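Local coordinates for protein polysaccharide Lyase Family 6 (Bacteroides cellulosilyticus, PDB 6QPS) that cleaves alginate as a mannuronic acid-specific family 6 polysaccharide lyase, probably by beta-elimination, and binds a calcium ion, at residues L92-E97 and S128-T133; I117-E122 and V157-T162; N305-V310 and N350-S355; H375-G380 and E403-D408. All coordinates share one frame; numbering follows the deposited sequence. Where two conformers were deposited one is given.

All four contacts join parallel strands or corners of the elongated parallel beta-helix and fall into two pairs along it. Contacts 1 and 2 are immediate neighbours, their centres about 7 Å apart; Ile-94 N probably donates to Asp-118 O at 2.9 Å, linking one to the other. Contacts 3 and 4 lie on the other side of the chain's centre, about 10 Å apart between centres, and a probable bond of 2.8 Å from Phe-352 N to Leu-377 O joins them. The nearest atoms of contacts 2 and 3 are about 20 Å apart. The calcium ligands Asn-210, Glu-213, Glu-242 and Glu-244 fall between these pairs in sequence, and every contact lies away from that site.

Contact 1: residues L92-E97 and S128-T133; sequences LKIYGE and SFCRMT
Cys-130 and Ile-94 turn their side chains to each other across a corner of the beta-helix, while Glu-97 and Ser-128 stand next to one another on the same face of a short parallel bridge. The sulfur of Cys-130 lies anti to its own carbonyl carbon (chi1 -68°), a rotation that brings SG against the backbone of Gly-96, 3.9 Å from Gly-96 O, with the CG2 branch of Ile-94 at a looser 4.4 Å from SG. The backbone closes the bridge: Ser-128 N donates to Gly-96 O at 3.0 Å. Ser-128 OG sits between its backbone N and carbonyl carbon (chi1 61°), and this places the hydroxyl 2.7 Å from a water O that also donates to Gly-96 O. That carbonyl is thus held by an amide and a water together. Gly-96 has backbone angles at which any CB would press on the preceding carbonyl O, so the corner calls for glycine. Around the contact, Ile-94 packs on Ile-117 of strand 115-118 and on Leu-101 of strand 99-111, which also carries Leu-99 against Cys-130; on the far side of segment 128-133, Asn-164 OD1 accepts from Cys-130 N.

Contact 2: residues I117-E122 and V157-T162; sequences IDFQGE and VGLRGT
Asp-118 OD1 receives the shortest polar bond here, 2.8 Å from Arg-160 NE and almost straight at 176°. The nitrogen approaches on the syn lone pair of OD1, which lies practically in the guanidinium plane. Arg-160 NH2 takes the other oxygen, Asp-118 OD2, at 3.0 Å, but this bond is tilted because the carboxylate and guanidinium planes are turned 40° apart. The result is a side-on, two-nitrogen salt bridge. A bend at chi2 (-105°) folds the arginine back over segment 117-122, where Gln-120 NE2 lies above the centre of the guanidinium, 3.6 Å from Arg-160 CZ; Gln-120 OE1 is meanwhile held by Gly-124 N. Trp-184 adds a cation-pi contact to the same arginine. Beyond the charged pair, the Phe-119 ring carries Leu-159 CD2 over one face, 4.2 Å from the ring centroid, with Gly-158 O at its edge. Backbone bonds of the parallel-strand type, from Gly-158 N to Ile-117 O and from Phe-119 N to Gly-158 O, hold the two segments in register. A CB on Gly-158 would come within 3.0 Å of Asp-118 OD1 as it is now placed, so glycine suits this position. Buried beside the carbonyl of Gly-158, itself an acceptor, the Asp-118 carboxylate probably depends on Arg-160 to offset its charge, and the pairing would favour its ionised form.

Contact 3: residues N305-V310 and N350-S355; sequences NYIKDV and NTFLNS
The Tyr-306 ring carries the CG2 methyl of Thr-351 on one face, 4.1 Å from the ring centroid and displaced to the rim, while Leu-353 CD2 approaches Tyr-306 OH obliquely at 3.7 Å. On the other side of the strands, Ile-307 CD1 meets Phe-352 CE1 at 3.4 Å. In Asn-305 and Asn-350, matching first torsions (chi1 -57° and -56°) point the two side chains the same way, which brings their amides side by side and nearly coplanar. Asn-350 OD1 accepts twice, from Asn-305 N at 2.9 Å and from Asn-305 ND2 at 3.0 Å. A leucine in place of Asn-350 would probably leave both of these donors without their acceptor and Val-302 O without the amide it binds. At the far end, Asn-354 ND2 reaches Asp-309 OD1 at 3.0 Å from above the carboxylate plane, and Ser-355 OG donates to Leu-353 O, which also accepts from Asp-309 N. The amides continue as an asparagine ladder, with Asn-280 N bound to Asn-305 OD1 and Asn-350 N to Asn-376 OD1. Strands 276-283 and 371-379 flank the pair, and helix 433-445 packs on the side bearing Tyr-306 and Leu-353, where Glu-437 takes the tyrosine hydroxyl and Lys-308 NZ.

Contact 4: residues H375-G380 and E403-D408; sequences HNLFAG and EWAFSD
Phe-378, Trp-404 and Phe-406 form an aromatic cluster on one face of the paired strands. Phe-406 points its edge at the face of Phe-378 in a T-shaped stack, centroids 4.8 Å apart and planes at 71°, with CZ of Phe-406 over the centre of the Phe-378 ring. Phe-378 in turn offers its own edge to the six-membered ring of Trp-404, an offset edge-to-face pair whose planes stand at 70°; Phe-378 CD2 and Trp-404 CZ3 are 3.7 Å apart. With CG anti to its carbonyl carbon (chi1 -66°), Phe-406 folds back across the strand end, Ala-379 CA lying over one ring face and Gly-380 N 3.4 Å from Phe-406 CE2. A CB on Gly-380 would press on Phe-406 CE2. Replacing Phe-406 by an alanine would probably uncover the Phe-378 face and open a gap over Ala-379 and Gly-380. On the opposite face of the sheet, Ala-379 CB and Ala-405 CB meet at 3.9 Å. Four backbone bonds fix the register, among them Phe-378 N to Glu-403 O at 2.9 Å, and a water donates to Gly-380 O at 2.7 Å while also bonding to Ser-407 OG. Farther out, Ser-411 OG holds Trp-404 NE1, and Phe-424 adds an edge-to-face contact to the indole. In-register parallel strands with like residues stacked coil upon coil, here aromatic and alanine, are the hallmark of a parallel beta-helix.

Contact 1: residues L92-E97 and S128-T133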
loop_
_atom_site.group_PDB
_atom_site.type_symbol
_atom_site.label_atom_id
_atom_site.label_comp_id
_atom_site.label_asym_id
_atom_site.label_seq_id
_atom_site.Cartn_x
_atom_site.Cartn_y
_atom_site.Cartn_z
ATOM N N LEU A 92 -0.042 -3.371 21.792
ATOM C CA LEU A 92 -1.476 -3.615 21.741
ATOM C C LEU A 92 -1.751 -4.818 20.853
ATOM O O LEU A 92 -1.289 -4.862 19.706
ATOM C CB LEU A 92 -2.190 -2.380 21.203
ATOM C CG LEU A 92 -3.648 -2.516 20.766
ATOM C CD1 LEU A 92 -4.500 -2.974 21.946
ATOM C CD2 LEU A 92 -4.159 -1.203 20.179
ATOM N N LYS A 93 -2.487 -5.795 21.388
ATOM C CA LYS A 93 -2.902 -6.981 20.651
ATOM C C LYS A 93 -4.422 -7.012 20.650
ATOM O O LYS A 93 -5.041 -6.834 21.710
ATOM C CB LYS A 93 -2.343 -8.239 21.309
ATOM C CG LYS A 93 -0.825 -8.356 21.207
ATOM C CD LYS A 93 -0.324 -9.628 21.870
ATOM C CE LYS A 93 0.928 -10.171 21.182
ATOM N NZ LYS A 93 0.622 -10.691 19.806
ATOM N N ILE A 94 -5.005 -7.251 19.477
ATOM C CA ILE A 94 -6.450 -7.257 19.238
ATOM C C ILE A 94 -6.809 -8.645 18.715
ATOM O O ILE A 94 -6.254 -9.086 17.703
ATOM C CB ILE A 94 -6.831 -6.182 18.202
ATOM C CG1 ILE A 94 -6.401 -4.773 18.643
ATOM C CG2 ILE A 94 -8.335 -6.216 17.908
ATOM C CD1 ILE A 94 -6.269 -3.785 17.480
ATOM N N TYR A 95 -7.731 -9.336 19.381
ATOM C CA TYR A 95 -8.071 -10.692 18.970
ATOM C C TYR A 95 -9.462 -10.999 19.492
ATOM O O TYR A 95 -9.813 -10.604 20.601
ATOM C CB TYR A 95 -7.030 -11.726 19.451
ATOM C CG TYR A 95 -6.663 -11.652 20.927
ATOM C CD1 TYR A 95 -5.732 -10.727 21.378
ATOM C CD2 TYR A 95 -7.237 -12.499 21.863
ATOM C CE1 TYR A 95 -5.393 -10.645 22.697
ATOM C CE2 TYR A 95 -6.897 -12.417 23.202
ATOM C CZ TYR A 95 -5.980 -11.474 23.614
ATOM O OH TYR A 95 -5.636 -11.375 24.938
ATOM N N GLY A 96 -10.228 -11.751 18.709
ATOM C CA GLY A 96 -11.644 -11.924 18.974
ATOM C C GLY A 96 -12.439 -11.587 17.730
ATOM O O GLY A 96 -11.902 -11.696 16.626
ATOM N N GLU A 97 -13.702 -11.191 17.885
ATOM C CA GLU A 97 -14.553 -10.895 16.745
ATOM C C GLU A 97 -15.290 -9.580 16.960
ATOM O O GLU A 97 -15.663 -9.231 18.084
ATOM C CB GLU A 97 -15.628 -11.975 16.541
ATOM C CG GLU A 97 -15.140 -13.386 16.329
ATOM C CD GLU A 97 -16.238 -14.391 16.600
ATOM O OE1 GLU A 97 -17.332 -14.274 15.997
ATOM O OE2 GLU A 97 -16.012 -15.285 17.435
ATOM N N SER A 128 -10.919 -11.348 13.849
ATOM C CA SER A 128 -11.708 -11.411 12.624
ATOM C C SER A 128 -12.870 -10.429 12.728
ATOM O O SER A 128 -13.393 -10.159 13.809
ATOM C CB SER A 128 -12.199 -12.822 12.305
ATOM O OG SER A 128 -13.028 -13.303 13.337
ATOM N N PHE A 129 -13.240 -9.856 11.593
ATOM C CA PHE A 129 -14.317 -8.867 11.533
ATOM C C PHE A 129 -14.069 -7.696 12.481
ATOM O O PHE A 129 -15.001 -7.121 13.044
ATOM C CB PHE A 129 -15.693 -9.498 11.767
ATOM C CG PHE A 129 -16.110 -10.424 10.674
ATOM C CD1 PHE A 129 -15.926 -11.777 10.809
ATOM C CD2 PHE A 129 -16.663 -9.931 9.496
ATOM C CE1 PHE A 129 -16.302 -12.646 9.786
ATOM C CE2 PHE A 129 -17.035 -10.798 8.477
ATOM C CZ PHE A 129 -16.850 -12.143 8.632
ATOM N N CYS A 130 -12.808 -7.339 12.686
ATOM C CA CYS A 130 -12.419 -6.221 13.534
ATOM C C CYS A 130 -12.039 -5.037 12.648
ATOM O O CYS A 130 -11.750 -5.194 11.462
ATOM C CB CYS A 130 -11.266 -6.629 14.446
ATOM S SG CYS A 130 -11.736 -7.864 15.710
ATOM N N ARG A 131 -12.067 -3.838 13.232
ATOM C CA ARG A 131 -11.967 -2.620 12.438
ATOM C C ARG A 131 -11.265 -1.520 13.219
ATOM O O ARG A 131 -11.523 -1.336 14.406
ATOM C CB ARG A 131 -13.365 -2.143 12.051
ATOM C CG ARG A 131 -13.409 -0.867 11.229
ATOM C CD ARG A 131 -14.849 -0.564 10.846
ATOM N NE ARG A 131 -14.963 0.670 10.082
ATOM C CZ ARG A 131 -16.091 1.337 9.875
ATOM N NH1 ARG A 131 -17.237 0.885 10.380
ATOM N NH2 ARG A 131 -16.080 2.449 9.166
ATOM N N MET A 132 -10.346 -0.816 12.554
ATOM C CA MET A 132 -9.769 0.421 13.073
ATOM C C MET A 132 -10.197 1.539 12.129
ATOM O O MET A 132 -9.864 1.503 10.941
ATOM C CB MET A 132 -8.243 0.303 13.156
ATOM C CG MET A 132 -7.549 1.575 13.528
ATOM S SD MET A 132 -5.743 1.507 13.246
ATOM C CE MET A 132 -5.273 0.240 14.369
ATOM N N THR A 133 -10.942 2.521 12.651
ATOM C CA THR A 133 -11.535 3.564 11.824
ATOM C C THR A 133 -11.344 4.935 12.467
ATOM O O THR A 133 -11.465 5.097 13.688
ATOM C CB THR A 133 -13.011 3.255 11.520
ATOM O OG1 THR A 133 -13.497 4.205 10.578
ATOM C CG2 THR A 133 -13.892 3.307 12.772
HETATM O O HOH W 1 -11.348 -14.529 15.096
#

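Contact 2: residues I117-E122 and V157-T162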
loop_
_atom_site.group_PDB
_atom_site.type_symbol
_atom_site.label_atom_id
_atom_site.label_comp_id
_atom_site.label_asym_id
_atom_site.label_seq_id
_atom_site.Cartn_x
_atom_site.Cartn_y
_atom_site.Cartn_z
ATOM N N ILE A 117 0.906 -2.313 17.141
ATOM C CA ILE A 117 -0.499 -2.741 17.133
ATOM C C ILE A 117 -0.586 -3.983 16.240
ATOM O O ILE A 117 -0.189 -3.937 15.066
ATOM C CB ILE A 117 -1.437 -1.643 16.595
ATOM C CG1 ILE A 117 -1.309 -0.358 17.417
ATOM C CG2 ILE A 117 -2.886 -2.145 16.544
ATOM C CD1 ILE A 117 -2.109 0.822 16.832
ATOM N N ASP A 118 -1.117 -5.085 16.781
ATOM C CA ASP A 118 -1.129 -6.386 16.105
ATOM C C ASP A 118 -2.503 -7.023 16.290
ATOM O O ASP A 118 -3.075 -6.973 17.384
ATOM C CB ASP A 118 -0.017 -7.279 16.682
ATOM C CG ASP A 118 0.405 -8.410 15.763
ATOM O OD1 ASP A 118 -0.115 -8.546 14.634
ATOM O OD2 ASP A 118 1.277 -9.185 16.214
ATOM N N PHE A 119 -3.000 -7.646 15.227
ATOM C CA PHE A 119 -4.332 -8.269 15.189
ATOM C C PHE A 119 -4.282 -9.776 15.506
ATOM O O PHE A 119 -5.038 -10.586 14.938
ATOM C CB PHE A 119 -5.004 -7.986 13.838
ATOM C CG PHE A 119 -5.619 -6.584 13.719
ATOM C CD1 PHE A 119 -4.819 -5.446 13.646
ATOM C CD2 PHE A 119 -6.997 -6.402 13.649
ATOM C CE1 PHE A 119 -5.391 -4.172 13.536
ATOM C CE2 PHE A 119 -7.556 -5.111 13.520
ATOM C CZ PHE A 119 -6.738 -4.010 13.487
ATOM N N GLN A 120 -3.427 -10.145 16.459
ATOM C CA GLN A 120 -3.281 -11.507 16.942
ATOM C C GLN A 120 -2.900 -11.448 18.416
ATOM O O GLN A 120 -2.149 -10.560 18.841
ATOM C CB GLN A 120 -2.175 -12.226 16.145
ATOM C CG GLN A 120 -1.826 -13.626 16.596
ATOM C CD GLN A 120 -0.708 -14.243 15.780
ATOM O OE1 GLN A 120 -0.904 -15.242 15.107
ATOM N NE2 GLN A 120 0.483 -13.666 15.878
ATOM N N GLY A 121 -3.430 -12.384 19.196
ATOM C CA GLY A 121 -2.974 -12.603 20.551
ATOM C C GLY A 121 -1.828 -13.586 20.558
ATOM O O GLY A 121 -0.794 -13.335 19.927
ATOM N N GLU A 122 -2.000 -14.705 21.250
ATOM C CA GLU A 122 -1.089 -15.827 21.065
ATOM C C GLU A 122 -1.089 -16.223 19.590
ATOM O O GLU A 122 -2.084 -16.049 18.881
ATOM C CB GLU A 122 -1.521 -16.998 21.943
ATOM C CG GLU A 122 -0.585 -18.213 21.903
ATOM C CD GLU A 122 0.856 -17.866 22.286
ATOM O OE1 GLU A 122 1.631 -17.514 21.376
ATOM O OE2 GLU A 122 1.191 -17.925 23.487
ATOM N N VAL A 157 1.201 -1.270 12.327
ATOM C CA VAL A 157 -0.016 -2.084 12.312
ATOM C C VAL A 157 0.257 -3.404 11.590
ATOM O O VAL A 157 0.752 -3.415 10.458
ATOM C CB VAL A 157 -1.183 -1.340 11.635
ATOM C CG1 VAL A 157 -2.451 -2.189 11.665
ATOM C CG2 VAL A 157 -1.417 0.002 12.278
ATOM N N GLY A 158 -0.044 -4.514 12.267
ATOM C CA GLY A 158 0.046 -5.831 11.669
ATOM C C GLY A 158 -1.320 -6.480 11.523
ATOM O O GLY A 158 -1.981 -6.802 12.520
ATOM N N LEU A 159 -1.766 -6.654 10.286
ATOM C CA LEU A 159 -2.997 -7.383 10.041
ATOM C C LEU A 159 -2.743 -8.891 10.042
ATOM O O LEU A 159 -1.754 -9.379 9.470
ATOM C CB LEU A 159 -3.583 -6.928 8.704
ATOM C CG LEU A 159 -4.394 -5.631 8.686
ATOM C CD1 LEU A 159 -4.710 -5.155 7.271
ATOM C CD2 LEU A 159 -5.729 -5.844 9.448
ATOM N N ARG A 160 -3.636 -9.614 10.728
ATOM C CA ARG A 160 -3.661 -11.071 10.837
ATOM C C ARG A 160 -5.119 -11.493 10.696
ATOM O O ARG A 160 -6.018 -10.655 10.715
ATOM C CB ARG A 160 -3.167 -11.536 12.220
ATOM C CG ARG A 160 -1.895 -10.822 12.732
ATOM C CD ARG A 160 -0.682 -11.655 12.657
ATOM N NE ARG A 160 0.435 -10.998 13.332
ATOM C CZ ARG A 160 1.684 -11.442 13.332
ATOM N NH1 ARG A 160 2.016 -12.548 12.677
ATOM N NH2 ARG A 160 2.613 -10.746 13.993
ATOM N N GLY A 161 -5.368 -12.797 10.662
ATOM C CA GLY A 161 -6.751 -13.264 10.696
ATOM C C GLY A 161 -7.480 -13.058 9.376
ATOM O O GLY A 161 -6.935 -13.241 8.286
ATOM N N THR A 162 -8.770 -12.730 9.478
ATOM C CA THR A 162 -9.647 -12.632 8.318
ATOM C C THR A 162 -10.641 -11.486 8.502
ATOM O O THR A 162 -11.046 -11.149 9.622
ATOM C CB THR A 162 -10.442 -13.945 8.074
ATOM O OG1 THR A 162 -11.213 -14.249 9.243
ATOM C CG2 THR A 162 -9.532 -15.119 7.755
#

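Contact 3: residues N305-V310 and N350-S355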
loop_
_atom_site.group_PDB
_atom_site.type_symbol
_atom_site.label_atom_id
_atom_site.label_comp_id
_atom_site.label_asym_id
_atom_site.label_seq_id
_atom_site.Cartn_x
_atom_site.Cartn_y
_atom_site.Cartn_z
ATOM N N ASN A 305 -5.070 2.669 -15.268
ATOM C CA ASN A 305 -4.198 3.451 -14.405
ATOM C C ASN A 305 -3.662 4.656 -15.159
ATOM O O ASN A 305 -3.459 4.609 -16.369
ATOM C CB ASN A 305 -3.058 2.581 -13.879
ATOM C CG ASN A 305 -3.578 1.357 -13.123
ATOM O OD1 ASN A 305 -3.937 1.442 -11.959
ATOM N ND2 ASN A 305 -3.635 0.208 -13.813
ATOM N N TYR A 306 -3.455 5.752 -14.425
ATOM C CA TYR A 306 -3.040 7.039 -14.991
ATOM C C TYR A 306 -1.779 7.471 -14.252
ATOM O O TYR A 306 -1.832 7.749 -13.049
ATOM C CB TYR A 306 -4.175 8.055 -14.810
ATOM C CG TYR A 306 -4.045 9.354 -15.593
ATOM C CD1 TYR A 306 -3.141 10.337 -15.213
ATOM C CD2 TYR A 306 -4.851 9.610 -16.709
ATOM C CE1 TYR A 306 -3.037 11.535 -15.906
ATOM C CE2 TYR A 306 -4.759 10.805 -17.397
ATOM C CZ TYR A 306 -3.845 11.759 -16.997
ATOM O OH TYR A 306 -3.764 12.945 -17.712
ATOM N N ILE A 307 -0.649 7.497 -14.968
ATOM C CA ILE A 307 0.679 7.742 -14.388
ATOM C C ILE A 307 1.237 9.010 -15.018
ATOM O O ILE A 307 1.408 9.063 -16.244
ATOM C CB ILE A 307 1.620 6.556 -14.644
ATOM C CG1 ILE A 307 1.050 5.328 -13.950
ATOM C CG2 ILE A 307 2.990 6.840 -14.129
ATOM C CD1 ILE A 307 1.480 3.992 -14.489
ATOM N N LYS A 308 1.477 10.033 -14.196
ATOM C CA LYS A 308 1.900 11.352 -14.662
ATOM C C LYS A 308 3.171 11.849 -13.978
ATOM O O LYS A 308 3.253 11.898 -12.749
ATOM C CB LYS A 308 0.762 12.378 -14.428
ATOM C CG LYS A 308 1.058 13.793 -14.904
ATOM C CD LYS A 308 -0.016 14.807 -14.502
ATOM C CE LYS A 308 0.186 16.130 -15.215
ATOM N NZ LYS A 308 -0.702 17.195 -14.653
ATOM N N ASP A 309 4.114 12.340 -14.795
ATOM C CA ASP A 309 5.283 13.080 -14.326
ATOM C C ASP A 309 6.052 12.328 -13.239
ATOM O O ASP A 309 6.473 12.923 -12.244
ATOM C CB ASP A 309 4.900 14.468 -13.794
ATOM C CG ASP A 309 4.341 15.400 -14.856
ATOM O OD1 ASP A 309 4.593 15.203 -16.077
ATOM O OD2 ASP A 309 3.650 16.371 -14.452
ATOM N N VAL A 310 6.250 11.016 -13.418
ATOM C CA VAL A 310 7.115 10.253 -12.512
ATOM C C VAL A 310 8.482 10.110 -13.167
ATOM O O VAL A 310 8.578 9.951 -14.386
ATOM C CB VAL A 310 6.529 8.883 -12.113
ATOM C CG1 VAL A 310 5.213 9.084 -11.368
ATOM C CG2 VAL A 310 6.322 7.964 -13.309
ATOM N N ASN A 350 -4.373 2.114 -20.046
ATOM C CA ASN A 350 -3.666 2.970 -19.105
ATOM C C ASN A 350 -3.141 4.206 -19.831
ATOM O O ASN A 350 -3.108 4.265 -21.060
ATOM C CB ASN A 350 -2.474 2.220 -18.493
ATOM C CG ASN A 350 -2.886 0.908 -17.829
ATOM O OD1 ASN A 350 -3.353 0.880 -16.699
ATOM N ND2 ASN A 350 -2.690 -0.205 -18.541
ATOM N N THR A 351 -2.727 5.205 -19.053
ATOM C CA THR A 351 -2.118 6.432 -19.570
ATOM C C THR A 351 -0.771 6.641 -18.900
ATOM O O THR A 351 -0.679 6.564 -17.670
ATOM C CB THR A 351 -3.011 7.643 -19.285
ATOM O OG1 THR A 351 -4.251 7.516 -19.992
ATOM C CG2 THR A 351 -2.325 8.928 -19.711
ATOM N N PHE A 352 0.269 6.878 -19.714
ATOM C CA PHE A 352 1.619 7.175 -19.246
ATOM C C PHE A 352 1.990 8.528 -19.829
ATOM O O PHE A 352 2.305 8.638 -21.021
ATOM C CB PHE A 352 2.587 6.095 -19.687
ATOM C CG PHE A 352 2.191 4.729 -19.254
ATOM C CD1 PHE A 352 2.588 4.238 -18.022
ATOM C CD2 PHE A 352 1.406 3.925 -20.065
ATOM C CE1 PHE A 352 2.218 2.979 -17.608
ATOM C CE2 PHE A 352 1.050 2.640 -19.653
ATOM C CZ PHE A 352 1.434 2.183 -18.420
ATOM N N LEU A 353 1.920 9.548 -18.987
ATOM C CA LEU A 353 2.088 10.940 -19.385
ATOM C C LEU A 353 3.389 11.481 -18.803
ATOM O O LEU A 353 3.546 11.557 -17.573
ATOM C CB LEU A 353 0.876 11.748 -18.914
ATOM C CG LEU A 353 0.883 13.233 -19.213
ATOM C CD1 LEU A 353 0.987 13.525 -20.716
ATOM C CD2 LEU A 353 -0.333 13.927 -18.629
ATOM N N ASN A 354 4.317 11.854 -19.683
ATOM C CA ASN A 354 5.664 12.222 -19.255
ATOM C C ASN A 354 6.197 11.223 -18.217
ATOM O O ASN A 354 6.801 11.603 -17.208
ATOM C CB ASN A 354 5.702 13.655 -18.744
ATOM C CG ASN A 354 7.090 14.121 -18.463
ATOM O OD1 ASN A 354 8.043 13.790 -19.192
ATOM N ND2 ASN A 354 7.235 14.929 -17.412
ATOM N N SER A 355 5.992 9.931 -18.503
ATOM C CA SER A 355 6.423 8.822 -17.660
ATOM C C SER A 355 6.882 7.671 -18.553
ATOM O O SER A 355 6.213 7.330 -19.529
ATOM C CB SER A 355 5.241 8.355 -16.787
ATOM O OG SER A 355 4.760 9.424 -15.968
#

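Contact 4: residues H375-G380 and E403-D408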
loop_
_atom_site.group_PDB
_atom_site.type_symbol
_atom_site.label_atom_id
_atom_site.label_comp_id
_atom_site.label_asym_id
_atom_site.label_seq_id
_atom_site.Cartn_x
_atom_site.Cartn_y
_atom_site.Cartn_z
ATOM N N HIS A 375 -4.032 -0.475 -26.187
ATOM C CA HIS A 375 -4.952 0.644 -25.954
ATOM C C HIS A 375 -4.456 1.596 -24.883
ATOM O O HIS A 375 -5.248 2.238 -24.195
ATOM C CB HIS A 375 -6.376 0.183 -25.625
ATOM C CG HIS A 375 -6.999 -0.603 -26.719
ATOM N ND1 HIS A 375 -7.343 -0.037 -27.924
ATOM C CD2 HIS A 375 -7.329 -1.916 -26.804
ATOM C CE1 HIS A 375 -7.862 -0.967 -28.707
ATOM N NE2 HIS A 375 -7.851 -2.119 -28.056
ATOM N N ASN A 376 -3.141 1.708 -24.739
ATOM C CA ASN A 376 -2.546 2.644 -23.803
ATOM C C ASN A 376 -2.178 3.943 -24.513
ATOM O O ASN A 376 -1.800 3.949 -25.688
ATOM C CB ASN A 376 -1.286 2.060 -23.155
ATOM C CG ASN A 376 -1.563 0.764 -22.421
ATOM O OD1 ASN A 376 -2.134 0.748 -21.343
ATOM N ND2 ASN A 376 -1.208 -0.342 -23.039
ATOM N N LEU A 377 -2.262 5.043 -23.776
ATOM C CA LEU A 377 -1.777 6.343 -24.237
ATOM C C LEU A 377 -0.377 6.573 -23.667
ATOM O O LEU A 377 -0.187 6.531 -22.443
ATOM C CB LEU A 377 -2.729 7.462 -23.799
ATOM C CG LEU A 377 -2.236 8.877 -24.135
ATOM C CD1 LEU A 377 -2.093 9.106 -25.632
ATOM C CD2 LEU A 377 -3.183 9.904 -23.524
ATOM N N PHE A 378 0.594 6.779 -24.551
ATOM C CA PHE A 378 1.975 7.115 -24.193
ATOM C C PHE A 378 2.185 8.516 -24.745
ATOM O O PHE A 378 2.144 8.722 -25.957
ATOM C CB PHE A 378 2.917 6.096 -24.842
ATOM C CG PHE A 378 4.395 6.212 -24.466
ATOM C CD1 PHE A 378 4.831 6.365 -23.150
ATOM C CD2 PHE A 378 5.340 6.096 -25.456
ATOM C CE1 PHE A 378 6.190 6.430 -22.854
ATOM C CE2 PHE A 378 6.681 6.148 -25.163
ATOM C CZ PHE A 378 7.103 6.349 -23.856
ATOM N N ALA A 379 2.329 9.503 -23.856
ATOM C CA ALA A 379 2.301 10.900 -24.285
ATOM C C ALA A 379 3.243 11.745 -23.445
ATOM O O ALA A 379 3.638 11.358 -22.339
ATOM C CB ALA A 379 0.880 11.467 -24.187
ATOM N N GLY A 380 3.546 12.919 -23.956
ATOM C CA GLY A 380 4.399 13.843 -23.239
ATOM C C GLY A 380 5.104 14.777 -24.209
ATOM O O GLY A 380 4.568 15.120 -25.262
ATOM N N GLU A 403 -1.592 4.636 -28.477
ATOM C CA GLU A 403 -1.482 5.984 -29.020
ATOM C C GLU A 403 -0.187 6.626 -28.550
ATOM O O GLU A 403 0.229 6.444 -27.404
ATOM C CB GLU A 403 -2.691 6.818 -28.621
ATOM C CG GLU A 403 -3.932 6.449 -29.424
ATOM C CD GLU A 403 -5.161 7.259 -29.056
ATOM O OE1 GLU A 403 -5.121 7.985 -28.047
ATOM O OE2 GLU A 403 -6.173 7.150 -29.777
ATOM N N TRP A 404 0.422 7.403 -29.448
ATOM C CA TRP A 404 1.738 7.998 -29.253
ATOM C C TRP A 404 1.603 9.495 -29.491
ATOM O O TRP A 404 1.336 9.929 -30.622
ATOM C CB TRP A 404 2.692 7.373 -30.274
ATOM C CG TRP A 404 4.107 7.894 -30.299
ATOM C CD1 TRP A 404 4.556 9.073 -30.857
ATOM C CD2 TRP A 404 5.276 7.222 -29.802
ATOM N NE1 TRP A 404 5.915 9.175 -30.699
ATOM C CE2 TRP A 404 6.382 8.047 -30.075
ATOM C CE3 TRP A 404 5.493 5.989 -29.170
ATOM C CZ2 TRP A 404 7.681 7.691 -29.721
ATOM C CZ3 TRP A 404 6.781 5.644 -28.812
ATOM C CH2 TRP A 404 7.864 6.492 -29.101
ATOM N N ALA A 405 1.768 10.290 -28.437
ATOM C CA ALA A 405 1.535 11.741 -28.533
ATOM C C ALA A 405 2.675 12.548 -27.904
ATOM O O ALA A 405 2.680 12.845 -26.705
ATOM C CB ALA A 405 0.170 12.121 -27.942
ATOM N N PHE A 406 3.655 12.921 -28.730
ATOM C CA PHE A 406 4.848 13.647 -28.297
ATOM C C PHE A 406 5.096 14.826 -29.237
ATOM O O PHE A 406 4.539 14.908 -30.336
ATOM C CB PHE A 406 6.059 12.711 -28.215
ATOM C CG PHE A 406 5.921 11.643 -27.142
ATOM C CD1 PHE A 406 5.396 10.383 -27.429
ATOM C CD2 PHE A 406 6.267 11.928 -25.843
ATOM C CE1 PHE A 406 5.266 9.439 -26.426
ATOM C CE2 PHE A 406 6.145 10.987 -24.846
ATOM C CZ PHE A 406 5.651 9.752 -25.126
ATOM N N SER A 407 5.948 15.754 -28.783
ATOM C CA SER A 407 6.096 17.041 -29.455
ATOM C C SER A 407 6.720 16.892 -30.832
ATOM O O SER A 407 6.279 17.547 -31.785
ATOM C CB SER A 407 6.951 17.977 -28.603
ATOM O OG SER A 407 6.362 18.215 -27.341
ATOM N N ASP A 408 7.765 16.063 -30.955
ATOM C CA ASP A 408 8.423 15.856 -32.241
ATOM C C ASP A 408 7.636 14.804 -33.005
ATOM O O ASP A 408 7.554 13.649 -32.571
ATOM C CB ASP A 408 9.872 15.402 -32.024
ATOM C CG ASP A 408 10.669 15.315 -33.321
ATOM O OD1 ASP A 408 10.065 15.242 -34.413
ATOM O OD2 ASP A 408 11.921 15.327 -33.253
HETATM O O HOH W 2 3.799 17.249 -26.819
#